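Diguanylate cyclase/phosphodiesterase (Caldicellulosiruptor saccharolyticus, PDB 3MTK) probably takes part in cyclic di-GMP turnover as a multidomain protein with GGDEF and EAL domains, of which this chain is the GGDEF domain. Local coordinates at residues N26-V29 and S30-D33; I66-R69 and I70-I73. All coordinates share one frame; numbering follows the deposited sequence.

Contact 1 (N26-V29 and S30-D33)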
ATOM      1  N   ASN A  26      -7.084 -11.931  -9.170  1.00 50.11           N
ATOM      2  CA  ASN A  26      -7.748 -12.737 -10.190  1.00 52.47           C
ATOM      3  C   ASN A  26      -9.176 -13.039  -9.758  1.00 53.22           C
ATOM      4  O   ASN A  26     -10.095 -13.052 -10.575  1.00 53.73           O
ATOM      5  CB  ASN A  26      -7.009 -14.056 -10.412  1.00 53.05           C
ATOM      6  CG  ASN A  26      -5.604 -13.852 -10.923  1.00 54.59           C
ATOM      7  OD1 ASN A  26      -5.329 -12.888 -11.640  1.00 55.20           O
ATOM      8  ND2 ASN A  26      -4.706 -14.767 -10.570  1.00 55.45           N
ATOM      9  N   LEU A  27      -9.355 -13.281  -8.467  1.00 52.59           N
ATOM     10  CA  LEU A  27     -10.672 -13.578  -7.937  1.00 53.05           C
ATOM     11  C   LEU A  27     -11.576 -12.372  -8.154  1.00 53.14           C
ATOM     12  O   LEU A  27     -12.601 -12.458  -8.834  1.00 51.53           O
ATOM     13  CB  LEU A  27     -10.585 -13.873  -6.443  1.00 54.39           C
ATOM     14  CG  LEU A  27     -11.742 -14.695  -5.879  1.00 56.87           C
ATOM     15  CD1 LEU A  27     -11.400 -16.178  -6.028  1.00 55.73           C
ATOM     16  CD2 LEU A  27     -11.974 -14.346  -4.416  1.00 57.49           C
ATOM     17  N   LYS A  28     -11.171 -11.248  -7.570  1.00 53.60           N
ATOM     18  CA  LYS A  28     -11.914  -9.997  -7.650  1.00 55.14           C
ATOM     19  C   LYS A  28     -12.335  -9.592  -9.052  1.00 55.62           C
ATOM     20  O   LYS A  28     -13.430  -9.075  -9.243  1.00 53.40           O
ATOM     21  CB  LYS A  28     -11.095  -8.859  -7.023  1.00 55.90           C
ATOM     22  CG  LYS A  28     -11.060  -8.857  -5.500  1.00 59.03           C
ATOM     23  CD  LYS A  28     -12.377  -8.339  -4.922  1.00 62.92           C
ATOM     24  CE  LYS A  28     -12.308  -8.168  -3.402  1.00 65.47           C
ATOM     25  NZ  LYS A  28     -13.536  -7.517  -2.836  1.00 64.44           N
ATOM     26  N   VAL A  29     -11.469  -9.825 -10.031  1.00 58.40           N
ATOM     27  CA  VAL A  29     -11.768  -9.450 -11.411  1.00 61.48           C
ATOM     28  C   VAL A  29     -12.777 -10.373 -12.104  1.00 62.88           C
ATOM     29  O   VAL A  29     -13.315 -10.034 -13.153  1.00 62.62           O
ATOM     30  CB  VAL A  29     -10.482  -9.398 -12.259  1.00 62.21           C
ATOM     31  CG1 VAL A  29      -9.985 -10.808 -12.553  1.00 62.19           C
ATOM     32  CG2 VAL A  29     -10.747  -8.642 -13.542  1.00 65.30           C
ATOM     33  N   SER A  30     -13.033 -11.534 -11.508  1.00 65.53           N
ATOM     34  CA  SER A  30     -13.983 -12.500 -12.059  1.00 67.23           C
ATOM     35  C   SER A  30     -15.434 -12.032 -11.920  1.00 69.83           C
ATOM     36  O   SER A  30     -16.227 -12.148 -12.853  1.00 69.71           O
ATOM     37  CB  SER A  30     -13.844 -13.842 -11.336  1.00 66.25           C
ATOM     38  OG  SER A  30     -12.515 -14.333 -11.384  1.00 65.50           O
ATOM     39  N   GLN A  31     -15.762 -11.500 -10.746  1.00 73.32           N
ATOM     40  CA  GLN A  31     -17.110 -11.044 -10.413  1.00 77.35           C
ATOM     41  C   GLN A  31     -17.772 -10.052 -11.348  1.00 79.73           C
ATOM     42  O   GLN A  31     -17.123  -9.414 -12.175  1.00 80.27           O
ATOM     43  CB  GLN A  31     -17.120 -10.465  -9.000  1.00 77.45           C
ATOM     44  CG  GLN A  31     -16.205  -9.273  -8.842  1.00 77.51           C
ATOM     45  CD  GLN A  31     -15.890  -8.974  -7.396  1.00 76.95           C
ATOM     46  OE1 GLN A  31     -15.494  -9.861  -6.642  1.00 76.23           O
ATOM     47  NE2 GLN A  31     -16.052  -7.716  -7.002  1.00 77.33           N
HETATM   48  N   MSE A  32     -19.087  -9.936 -11.179  1.00 84.78           N
HETATM   49  CA  MSE A  32     -19.932  -9.037 -11.959  1.00 90.15           C
HETATM   50  C   MSE A  32     -19.429  -7.612 -11.848  1.00 92.94           C
HETATM   51  O   MSE A  32     -18.639  -7.150 -12.671  1.00 94.18           O
HETATM   52  CB  MSE A  32     -21.377  -9.091 -11.444  1.00 93.70           C
HETATM   53  CG  MSE A  32     -22.314 -10.039 -12.180  1.00 95.91           C
HETATM   54 SE   MSE A  32     -23.818 -10.592 -11.072  1.00 94.09          SE
HETATM   55  CE  MSE A  32     -24.841  -8.951 -10.993  1.00 94.51           C
ATOM     56  N   ASP A  33     -19.898  -6.918 -10.815  1.00 96.03           N
ATOM     57  CA  ASP A  33     -19.512  -5.535 -10.591  1.00 98.50           C
ATOM     58  C   ASP A  33     -18.580  -5.340  -9.413  1.00 97.64           C
ATOM     59  O   ASP A  33     -18.919  -5.626  -8.259  1.00 98.96           O
ATOM     60  CB  ASP A  33     -20.751  -4.655 -10.397  1.00101.53           C
ATOM     61  CG  ASP A  33     -21.541  -4.469 -11.679  1.00102.95           C
ATOM     62  OD1 ASP A  33     -22.544  -3.725 -11.658  1.00104.16           O
ATOM     63  OD2 ASP A  33     -21.167  -5.071 -12.710  1.00103.12           O
TER
HETATM   64  O   HOH W   1     -14.999  -5.806  -4.636  1.00 54.72           O

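Contact 2 (I66-R69 and I70-I73)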
ATOM      1  N   ILE A  66       4.042   0.756  10.591  1.00 36.76           N
ATOM      2  CA  ILE A  66       3.335   1.226   9.411  1.00 37.00           C
ATOM      3  C   ILE A  66       2.287   0.222   8.952  1.00 37.67           C
ATOM      4  O   ILE A  66       1.141   0.594   8.707  1.00 36.78           O
ATOM      5  CB  ILE A  66       4.300   1.518   8.244  1.00 36.34           C
ATOM      6  CG1 ILE A  66       5.220   2.684   8.611  1.00 35.70           C
ATOM      7  CG2 ILE A  66       3.507   1.862   6.999  1.00 34.34           C
ATOM      8  CD1 ILE A  66       6.279   2.987   7.585  1.00 31.31           C
ATOM      9  N   SER A  67       2.665  -1.049   8.848  1.00 37.28           N
ATOM     10  CA  SER A  67       1.716  -2.062   8.397  1.00 39.78           C
ATOM     11  C   SER A  67       0.463  -2.092   9.259  1.00 41.14           C
ATOM     12  O   SER A  67      -0.646  -2.198   8.743  1.00 42.15           O
ATOM     13  CB  SER A  67       2.358  -3.449   8.407  1.00 39.80           C
ATOM     14  OG  SER A  67       2.630  -3.877   9.729  1.00 42.55           O
ATOM     15  N   LYS A  68       0.633  -1.991  10.573  1.00 42.35           N
ATOM     16  CA  LYS A  68      -0.515  -2.029  11.466  1.00 43.27           C
ATOM     17  C   LYS A  68      -1.434  -0.829  11.280  1.00 42.09           C
ATOM     18  O   LYS A  68      -2.659  -0.969  11.281  1.00 41.95           O
ATOM     19  CB  LYS A  68      -0.048  -2.156  12.915  1.00 45.58           C
ATOM     20  CG  LYS A  68       0.646  -3.493  13.152  1.00 49.61           C
ATOM     21  CD  LYS A  68       1.049  -3.717  14.597  1.00 53.17           C
ATOM     22  CE  LYS A  68       1.813  -5.035  14.750  1.00 53.95           C
ATOM     23  NZ  LYS A  68       2.377  -5.177  16.128  1.00 53.35           N
ATOM     24  N   ARG A  69      -0.854   0.349  11.099  1.00 39.07           N
ATOM     25  CA  ARG A  69      -1.674   1.534  10.888  1.00 36.41           C
ATOM     26  C   ARG A  69      -2.454   1.362   9.574  1.00 35.63           C
ATOM     27  O   ARG A  69      -3.649   1.638   9.504  1.00 34.21           O
ATOM     28  CB  ARG A  69      -0.787   2.782  10.841  1.00 35.71           C
ATOM     29  CG  ARG A  69      -1.539   4.085  10.786  1.00 37.95           C
ATOM     30  CD  ARG A  69      -0.623   5.313  10.999  1.00 39.29           C
ATOM     31  NE  ARG A  69       0.087   5.293  12.279  1.00 37.36           N
ATOM     32  CZ  ARG A  69       0.868   6.285  12.719  1.00 38.76           C
ATOM     33  NH1 ARG A  69       1.036   7.377  11.979  1.00 33.41           N
ATOM     34  NH2 ARG A  69       1.483   6.186  13.897  1.00 35.82           N
ATOM     35  N   ILE A  70      -1.775   0.894   8.533  1.00 36.87           N
ATOM     36  CA  ILE A  70      -2.428   0.685   7.245  1.00 39.00           C
ATOM     37  C   ILE A  70      -3.549  -0.324   7.478  1.00 41.89           C
ATOM     38  O   ILE A  70      -4.694  -0.115   7.095  1.00 40.79           O
ATOM     39  CB  ILE A  70      -1.446   0.099   6.204  1.00 37.80           C
ATOM     40  CG1 ILE A  70      -0.309   1.088   5.932  1.00 37.42           C
ATOM     41  CG2 ILE A  70      -2.177  -0.222   4.927  1.00 36.23           C
ATOM     42  CD1 ILE A  70       0.652   0.627   4.848  1.00 34.55           C
ATOM     43  N   LYS A  71      -3.200  -1.427   8.120  1.00 43.79           N
ATOM     44  CA  LYS A  71      -4.166  -2.463   8.409  1.00 48.34           C
ATOM     45  C   LYS A  71      -5.336  -1.861   9.195  1.00 50.41           C
ATOM     46  O   LYS A  71      -6.491  -2.210   8.965  1.00 50.59           O
ATOM     47  CB  LYS A  71      -3.473  -3.582   9.201  1.00 48.28           C
ATOM     48  CG  LYS A  71      -4.321  -4.795   9.489  1.00 50.88           C
ATOM     49  CD  LYS A  71      -3.511  -6.093   9.364  1.00 53.53           C
ATOM     50  CE  LYS A  71      -2.242  -6.112  10.225  1.00 54.62           C
ATOM     51  NZ  LYS A  71      -2.501  -6.106  11.689  1.00 55.79           N
ATOM     52  N   ASP A  72      -5.036  -0.923  10.089  1.00 53.36           N
ATOM     53  CA  ASP A  72      -6.062  -0.302  10.918  1.00 55.36           C
ATOM     54  C   ASP A  72      -7.029   0.632  10.190  1.00 56.92           C
ATOM     55  O   ASP A  72      -8.243   0.436  10.248  1.00 56.68           O
ATOM     56  CB  ASP A  72      -5.409   0.441  12.091  1.00 55.53           C
ATOM     57  CG  ASP A  72      -6.431   1.014  13.068  1.00 57.04           C
ATOM     58  OD1 ASP A  72      -6.829   2.196  12.925  1.00 56.79           O
ATOM     59  OD2 ASP A  72      -6.848   0.269  13.979  1.00 58.99           O
ATOM     60  N   ILE A  73      -6.519   1.650   9.507  1.00 59.00           N
ATOM     61  CA  ILE A  73      -7.428   2.561   8.829  1.00 60.92           C
ATOM     62  C   ILE A  73      -8.014   1.903   7.587  1.00 62.24           C
ATOM     63  O   ILE A  73      -8.976   2.400   7.003  1.00 62.41           O
ATOM     64  CB  ILE A  73      -6.739   3.921   8.461  1.00 61.03           C
ATOM     65  CG1 ILE A  73      -6.108   3.860   7.072  1.00 61.17           C
ATOM     66  CG2 ILE A  73      -5.692   4.273   9.518  1.00 59.77           C
ATOM     67  CD1 ILE A  73      -4.960   2.894   6.956  1.00 64.23           C
TER

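Contact 1 (N26-V29 and S30-D33)
Ser-30 turns its hydroxyl back to the backbone of the preceding turn. Its OG donates a hydrogen bond to the carbonyl O of Asn-26, with Ser-30 OG and Asn-26 O 2.9 Å apart. The hydroxyl lies 20° from the plane of that carbonyl. A first torsion of -55° sets OG beside the serine's own backbone N, and this aims it back up the chain. The amide N of Ser-30 also gives a weak bond to Asn-26 O at 3.4 Å. Its main bond is to the carbonyl of Leu-27, with Ser-30 N and Leu-27 O 2.9 Å apart. The donor sits above the plane of the Leu-27 carbonyl, not on a lone pair. The nearer acceptor is thus three residues back, not four.

A second pairing joins Lys-28 and Gln-31. Their side chains run side by side and point the same way. Lys-28 CD passes 3.9 Å from Gln-31 OE1. Lys-28 NZ donates to a water O at 2.9 Å. Gln-31 NE2 donates to the same water O at 3.2 Å. The lysine chain bends at its second torsion (-76°) on the way to this water.

The contact lies on the surface of the GGDEF domain, where helix 18-30 gives way to the loop before strand 37-44. Asn-26 O takes its main bond from the hydroxyl, since the amide has turned to Leu-27 O. The water, accepting from both side chains, relays between a probably charged ammonium and a neutral amide that share no direct bond.

Contact 2 (I66-R69 and I70-I73)
Ile-66 and Ile-70 meet one turn apart on helix 56-74 of the GGDEF domain. Ile-66 CG2 touches Ile-70 CD1 at 3.8 Å, and the two side chains cross obliquely. The Ile-66 carbonyl accepts the Ile-70 amide almost in line with its C=O bond. Both isoleucines also pack on Phe-88 of strand 87-93, so this face of the helix lies against the sheet. Ile-70 also touches Ile-90 and Leu-108. With an alanine at Ile-70, a gap would probably open beside Ile-66 CG2 and Phe-88 would lose packing. Ser-67 is buried, and its hydroxyl bonds back to the Ile-64 carbonyl. Its own carbonyl takes the amide of Lys-71. The carbonyl O of Lys-68 accepts the Asp-72 amide, and its side chain reaches outward. With chi1 at -173° the Arg-69 chain leaves beside its own carbonyl carbon, and a bend at chi3 lets the guanidinium hydrogen-bond the carbonyls of Gln-107, Leu-110 and Pro-111. It also makes a cation-pi contact with Tyr-112. This ties the helix to the end of helix 97-108 and the segment leading into strand 112-114. The Arg-69 carbonyl accepts the Ile-73 amide. Ile-73 CD1 comes within 3.1 Å of Arg-69 O, a tight van der Waals approach.

Contact 1 lies at the surface and contact 2 is partly buried, nearer the centre of the chain. They belong to different helices of the same GGDEF domain, 18-30 and 56-74, and do not touch: their nearest atoms are about 15 Å apart. Contact 1 lies where a helix gives way to a loop, the i to i+4 pattern yields to a shorter bond, and a hydroxyl and a water do part of the bonding. Contact 2 is within a helix, with an unbroken run of i to i+4 backbone bonds. Its side chains differ by face: isoleucines meet the sheet, an arginine binds neighbouring carbonyls, and lysines face outward. In contact 1 the side-chain links are mainly polar.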